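Local coordinates for protein arylmalonate decarboxylase (Bordetella bronchiseptica, PDB 2VLB) that catalyses the decarboxylation of 2-aryl-2-methylmalonates to 2-arylpropionates, taking up a proton and releasing carbon dioxide, at residues Val122-Ala127 with Gly185-Cys190; Ser80-Ala85 with Glu134-Phe139. All blocks are in the same frame, centred on the assembly; numbering follows the deposited sequence.

In the fold
From the N terminus the chain first builds one four-stranded parallel sheet, and residues 80-85, at the end of helix 77-81, follow its strand 69-74. The chain then enters the second four-stranded parallel sheet at strand 121-126 and turns into helix 130-142, where interaction 2 closes a loop of 48 residues between 80-85 and 134-139. Interaction 1 closes the next, overlapping loop of 57 residues by pairing strands 121-126 and 185-189. The segments alternate along the chain, so the two contacts cross. Interaction 2 joins the two sheet-bearing halves, interaction 1 lies within the second, and Leu-136 bridges them by packing on Leu-124, Leu-187 and Ser-189.

Interaction 1 of 2, residues Val122-Ala127 with Gly185-Cys190; sequences VALATA and GILLSC
Two central strands of a four-stranded parallel sheet pair here, Val-122 to Thr-126 running alongside Gly-185 to Ser-189. Four backbone bonds alternate between the strands: Ala-123 N to Gly-185 O, Leu-187 N to Ala-123 O (2.8 Å), Ala-125 N to Leu-187 O (2.8 Å) and Ser-189 N to Ala-125 O, each N-H pointing at its acceptor within about 20° of straight. The acceptors also receive CA-H...O contacts, the shortest from Ile-186 CA to Ala-123 O at 3.1 Å. In strand order 2-1-3-4, as in the aspartate/glutamate racemase clan to which the family belongs, 146-152 flanks the first strand and 210-212 the second. Val-122, Leu-124 and Leu-187 share one face with Thr-126 and Ser-189, toward helix 130-142; Ala-123, Ala-125, Ile-186 and Leu-188 share the other, where helix 166-179 packs. With its CG1 opposite the backbone N (chi1 -157°), Val-122 brings that methyl to 3.8 Å from Leu-187 CB. On the other face Leu-188 CD1 reaches back to 4.2 Å from Ala-125 CB.

At the C-terminal ends a side-chain bond joins the backbone ones. Thr-126 OG1 donates to Ser-189 O at 2.7 Å, from 51° out of the carbonyl plane, and is also bonded to Tyr-128 N. A water bridges Ala-125 O and Ser-189 OG, 2.7 Å from the latter. Past the strand ends, Ala-127 N meets Cys-190 O through a bent bond of 3.1 Å, while Cys-190 SG carries a covalently linked beta-mercaptoethanol, probably from the crystallisation liquor.

Interaction 2 of 2, residues Ser80-Ala85 with Glu134-Phe139; sequences SFYRGA and ERLAAF
Phe-81 meets Leu-136 and Phe-139 in two different ways. Leu-136 lies over one face of its ring, with CG 3.7 Å from the ring centroid and only 12° off the normal, a CH-pi contact, while Leu-136 CD1 presses on Phe-81 CB at 3.5 Å. The same ring turns its edge to Phe-139 in a T-shaped pair, planes at 73°, Phe-81 CD1 standing above the Phe-139 face near its rim, 3.6 Å from Phe-139 CG. Phe-139 CB points toward 80-85, and CG, trans to the backbone N (chi1 -176°), carries the ring on in beside Phe-81. Its far edge lies against both flanks of a turn, with Phe-139 CE1 3.4 Å from Ser-80 O before it and Phe-139 CZ 4.0 Å from Ala-85 CB after it.

A second CH-pi contact lies beside the first: Arg-135 CG sits over the centre of the Tyr-82 ring, 3.8 Å from its centroid. Arg-135 CB and CG lie on the ring; bends at chi2 and chi3 turn the chain beyond CG, bringing NE to a water, and the guanidinium stands almost perpendicular to the ring plane.

The contact sets the end of helix 77-81, and the type I turn Phe-81 to Gly-84 that follows it, against helix 130-142. Gly-84 N bonds to Phe-81 O across this turn, and Gly-84 is the N-cap of helix 85-99. Polar links between the two segments pass through water: one molecule donates to both Phe-81 O and Arg-135 O, the latter at 2.7 Å, and another accepts from Arg-135 NE and gives a weak bond to Tyr-82 O. Further out, Ser-80 OG is held by Gly-76 O, Ala-85 N by Glu-142 OE2, and Ser-107 and Val-110 of helix 106-116 pack on Phe-81.

Interaction 1 of 2, residues Val122-Ala127 with Gly185-Cys190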
loop_
_atom_site.group_PDB
_atom_site.type_symbol
_atom_site.label_atom_id
_atom_site.label_comp_id
_atom_site.label_asym_id
_atom_site.label_seq_id
_atom_site.Cartn_x
_atom_site.Cartn_y
_atom_site.Cartn_z
ATOM N N VAL A 122 12.485 10.459 -2.867
ATOM C CA VAL A 122 11.705 9.392 -3.537
ATOM C C VAL A 122 11.245 9.751 -4.958
ATOM O O VAL A 122 10.615 10.793 -5.157
ATOM C CB VAL A 122 10.361 9.074 -2.798
ATOM C CG1 VAL A 122 9.889 7.655 -3.133
ATOM C CG2 VAL A 122 10.451 9.267 -1.333
ATOM N N ALA A 123 11.516 8.877 -5.931
ATOM C CA ALA A 123 10.843 8.939 -7.240
ATOM C C ALA A 123 9.579 8.082 -7.190
ATOM O O ALA A 123 9.615 6.944 -6.702
ATOM C CB ALA A 123 11.771 8.461 -8.363
ATOM N N LEU A 124 8.465 8.638 -7.661
ATOM C CA LEU A 124 7.177 7.948 -7.655
ATOM C C LEU A 124 6.836 7.439 -9.053
ATOM O O LEU A 124 7.062 8.133 -10.060
ATOM C CB LEU A 124 6.056 8.863 -7.161
ATOM C CG LEU A 124 6.115 9.310 -5.689
ATOM C CD1 LEU A 124 7.112 10.466 -5.482
ATOM C CD2 LEU A 124 4.706 9.677 -5.201
ATOM N N ALA A 125 6.299 6.224 -9.100
ATOM C CA ALA A 125 5.894 5.574 -10.339
ATOM C C ALA A 125 4.526 4.937 -10.123
ATOM O O ALA A 125 4.217 4.444 -9.025
ATOM C CB ALA A 125 6.910 4.519 -10.743
ATOM N N THR A 126 3.686 4.988 -11.148
ATOM C CA THR A 126 2.395 4.300 -11.095
ATOM C C THR A 126 2.003 3.764 -12.473
ATOM O O THR A 126 2.442 4.293 -13.501
ATOM C CB THR A 126 1.287 5.187 -10.495
ATOM O OG1 THR A 126 0.111 4.377 -10.338
ATOM C CG2 THR A 126 0.955 6.410 -11.407
ATOM N N ALA A 127 1.211 2.690 -12.509
ATOM C CA ALA A 127 0.646 2.241 -13.783
ATOM C C ALA A 127 -0.636 3.042 -14.106
ATOM O O ALA A 127 -1.144 2.989 -15.217
ATOM C CB ALA A 127 0.372 0.748 -13.758
ATOM N N GLY A 185 15.353 6.157 -3.481
ATOM C CA GLY A 185 14.526 4.999 -3.804
ATOM C C GLY A 185 13.265 5.349 -4.579
ATOM O O GLY A 185 13.055 6.498 -4.957
ATOM N N ILE A 186 12.412 4.353 -4.796
ATOM C CA ILE A 186 11.276 4.490 -5.697
ATOM C C ILE A 186 10.029 3.998 -4.973
ATOM O O ILE A 186 10.077 2.981 -4.263
ATOM C CB ILE A 186 11.520 3.642 -6.977
ATOM C CG1 ILE A 186 12.793 4.098 -7.698
ATOM C CG2 ILE A 186 10.278 3.612 -7.916
ATOM C CD1 ILE A 186 13.324 3.043 -8.646
ATOM N N LEU A 187 8.921 4.723 -5.133
ATOM C CA LEU A 187 7.635 4.258 -4.643
ATOM C C LEU A 187 6.772 3.898 -5.851
ATOM O O LEU A 187 6.523 4.752 -6.707
ATOM C CB LEU A 187 6.945 5.324 -3.792
ATOM C CG LEU A 187 5.514 5.003 -3.350
ATOM C CD1 LEU A 187 5.454 3.705 -2.540
ATOM C CD2 LEU A 187 4.921 6.185 -2.580
ATOM N N LEU A 188 6.367 2.627 -5.927
ATOM C CA LEU A 188 5.440 2.169 -6.951
ATOM C C LEU A 188 4.066 1.997 -6.322
ATOM O O LEU A 188 3.920 1.283 -5.323
ATOM C CB LEU A 188 5.930 0.850 -7.571
ATOM C CG LEU A 188 4.955 0.171 -8.566
ATOM C CD1 LEU A 188 4.858 0.935 -9.920
ATOM C CD2 LEU A 188 5.348 -1.299 -8.792
ATOM N N SER A 189 3.062 2.663 -6.884
ATOM C CA SER A 189 1.677 2.489 -6.430
ATOM C C SER A 189 0.776 2.209 -7.620
ATOM O O SER A 189 1.161 2.438 -8.769
ATOM C CB SER A 189 1.191 3.752 -5.717
ATOM O OG SER A 189 1.165 4.849 -6.628
ATOM N N CYS A 190 -0.435 1.738 -7.335
ATOM C CA CYS A 190 -1.431 1.420 -8.356
ATOM C C CYS A 190 -0.788 0.747 -9.570
ATOM O O CYS A 190 -0.877 1.253 -10.689
ATOM C CB CYS A 190 -2.166 2.687 -8.767
ATOM S SG CYS A 190 -3.101 3.363 -7.394
HETATM O O HOH W 1 3.472 6.308 -6.797
#

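Interaction 2 of 2, residues Ser80-Ala85 with Glu134-Phe139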
loop_
_atom_site.group_PDB
_atom_site.type_symbol
_atom_site.label_atom_id
_atom_site.label_comp_id
_atom_site.label_asym_id
_atom_site.label_seq_id
_atom_site.Cartn_x
_atom_site.Cartn_y
_atom_site.Cartn_z
ATOM N N SER A 80 -6.257 6.032 2.282
ATOM C CA SER A 80 -5.006 6.154 3.063
ATOM C C SER A 80 -4.204 7.427 2.754
ATOM O O SER A 80 -3.518 7.935 3.631
ATOM C CB SER A 80 -4.064 4.946 2.842
ATOM O OG SER A 80 -4.703 3.733 3.172
ATOM N N PHE A 81 -4.223 7.883 1.501
ATOM C CA PHE A 81 -3.344 8.974 1.064
ATOM C C PHE A 81 -4.022 10.306 0.705
ATOM O O PHE A 81 -3.408 11.368 0.865
ATOM C CB PHE A 81 -2.552 8.550 -0.189
ATOM C CG PHE A 81 -1.442 7.563 0.070
ATOM C CD1 PHE A 81 -0.208 7.987 0.586
ATOM C CD2 PHE A 81 -1.606 6.217 -0.257
ATOM C CE1 PHE A 81 0.832 7.080 0.798
ATOM C CE2 PHE A 81 -0.549 5.292 -0.080
ATOM C CZ PHE A 81 0.670 5.727 0.447
ATOM N N TYR A 82 -5.243 10.267 0.154
ATOM C CA TYR A 82 -5.724 11.435 -0.630
ATOM C C TYR A 82 -6.085 12.644 0.216
ATOM O O TYR A 82 -6.216 13.736 -0.307
ATOM C CB TYR A 82 -6.886 11.088 -1.569
ATOM C CG TYR A 82 -6.498 10.350 -2.838
ATOM C CD1 TYR A 82 -5.272 9.664 -2.941
ATOM C CD2 TYR A 82 -7.372 10.297 -3.916
ATOM C CE1 TYR A 82 -4.927 8.968 -4.089
ATOM C CE2 TYR A 82 -7.033 9.606 -5.074
ATOM C CZ TYR A 82 -5.816 8.942 -5.148
ATOM O OH TYR A 82 -5.499 8.261 -6.304
ATOM N N ARG A 83 -6.255 12.450 1.520
ATOM C CA ARG A 83 -6.608 13.576 2.388
ATOM C C ARG A 83 -5.457 13.995 3.301
ATOM O O ARG A 83 -5.625 14.840 4.178
ATOM C CB ARG A 83 -7.854 13.239 3.210
ATOM C CG ARG A 83 -9.097 13.102 2.313
ATOM C CD ARG A 83 -10.324 12.770 3.172
ATOM N NE ARG A 83 -11.534 12.834 2.369
ATOM C CZ ARG A 83 -12.018 11.819 1.647
ATOM N NH1 ARG A 83 -11.413 10.636 1.659
ATOM N NH2 ARG A 83 -13.125 11.988 0.939
ATOM N N GLY A 84 -4.286 13.414 3.088
ATOM C CA GLY A 84 -3.101 13.721 3.912
ATOM C C GLY A 84 -2.967 12.886 5.180
ATOM O O GLY A 84 -3.832 12.053 5.511
ATOM N N ALA A 85 -1.890 13.144 5.915
ATOM C CA ALA A 85 -1.486 12.301 7.030
ATOM C C ALA A 85 -2.367 12.448 8.270
ATOM O O ALA A 85 -2.623 11.458 8.965
ATOM C CB ALA A 85 -0.015 12.559 7.376
ATOM N N GLU A 134 0.570 12.531 -7.815
ATOM C CA GLU A 134 0.510 13.862 -7.228
ATOM C C GLU A 134 -0.047 13.856 -5.817
ATOM O O GLU A 134 0.479 14.559 -4.944
ATOM C CB GLU A 134 -0.227 14.824 -8.163
ATOM C CG GLU A 134 0.565 14.944 -9.493
ATOM C CD GLU A 134 0.299 16.209 -10.274
ATOM O OE1 GLU A 134 0.294 17.286 -9.658
ATOM O OE2 GLU A 134 0.117 16.120 -11.513
ATOM N N ARG A 135 -1.082 13.054 -5.583
ATOM C CA ARG A 135 -1.635 12.896 -4.251
ATOM C C ARG A 135 -0.624 12.255 -3.283
ATOM O O ARG A 135 -0.440 12.736 -2.159
ATOM C CB ARG A 135 -2.914 12.037 -4.297
ATOM C CG ARG A 135 -4.120 12.694 -4.961
ATOM C CD ARG A 135 -4.723 13.864 -4.150
ATOM N NE ARG A 135 -4.098 15.187 -4.366
ATOM C CZ ARG A 135 -4.077 15.884 -5.517
ATOM N NH1 ARG A 135 -4.608 15.429 -6.653
ATOM N NH2 ARG A 135 -3.506 17.078 -5.536
ATOM N N LEU A 136 0.004 11.159 -3.710
ATOM C CA LEU A 136 0.951 10.443 -2.866
ATOM C C LEU A 136 2.202 11.298 -2.604
ATOM O O LEU A 136 2.741 11.295 -1.493
ATOM C CB LEU A 136 1.335 9.096 -3.488
ATOM C CG LEU A 136 0.416 7.952 -3.063
ATOM C CD1 LEU A 136 -1.063 8.240 -3.382
ATOM C CD2 LEU A 136 0.856 6.634 -3.699
ATOM N N ALA A 137 2.632 12.058 -3.600
ATOM C CA ALA A 137 3.784 12.965 -3.421
ATOM C C ALA A 137 3.487 14.048 -2.384
ATOM O O ALA A 137 4.364 14.416 -1.580
ATOM C CB ALA A 137 4.177 13.623 -4.737
ATOM N N ALA A 138 2.271 14.592 -2.430
ATOM C CA ALA A 138 1.900 15.651 -1.511
ATOM C C ALA A 138 1.903 15.113 -0.073
ATOM O O ALA A 138 2.387 15.773 0.850
ATOM C CB ALA A 138 0.547 16.207 -1.885
ATOM N N PHE A 139 1.371 13.903 0.089
ATOM C CA PHE A 139 1.342 13.190 1.368
ATOM C C PHE A 139 2.756 12.957 1.927
ATOM O O PHE A 139 3.010 13.211 3.116
ATOM C CB PHE A 139 0.663 11.832 1.157
ATOM C CG PHE A 139 0.480 11.025 2.412
ATOM C CD1 PHE A 139 -0.766 10.941 2.998
ATOM C CD2 PHE A 139 1.543 10.312 2.991
ATOM C CE1 PHE A 139 -0.971 10.167 4.175
ATOM C CE2 PHE A 139 1.353 9.546 4.171
ATOM C CZ PHE A 139 0.088 9.475 4.756
HETATM O O HOH W 2 -2.379 13.809 -0.555
HETATM O O HOH W 3 -3.721 15.766 -1.675
#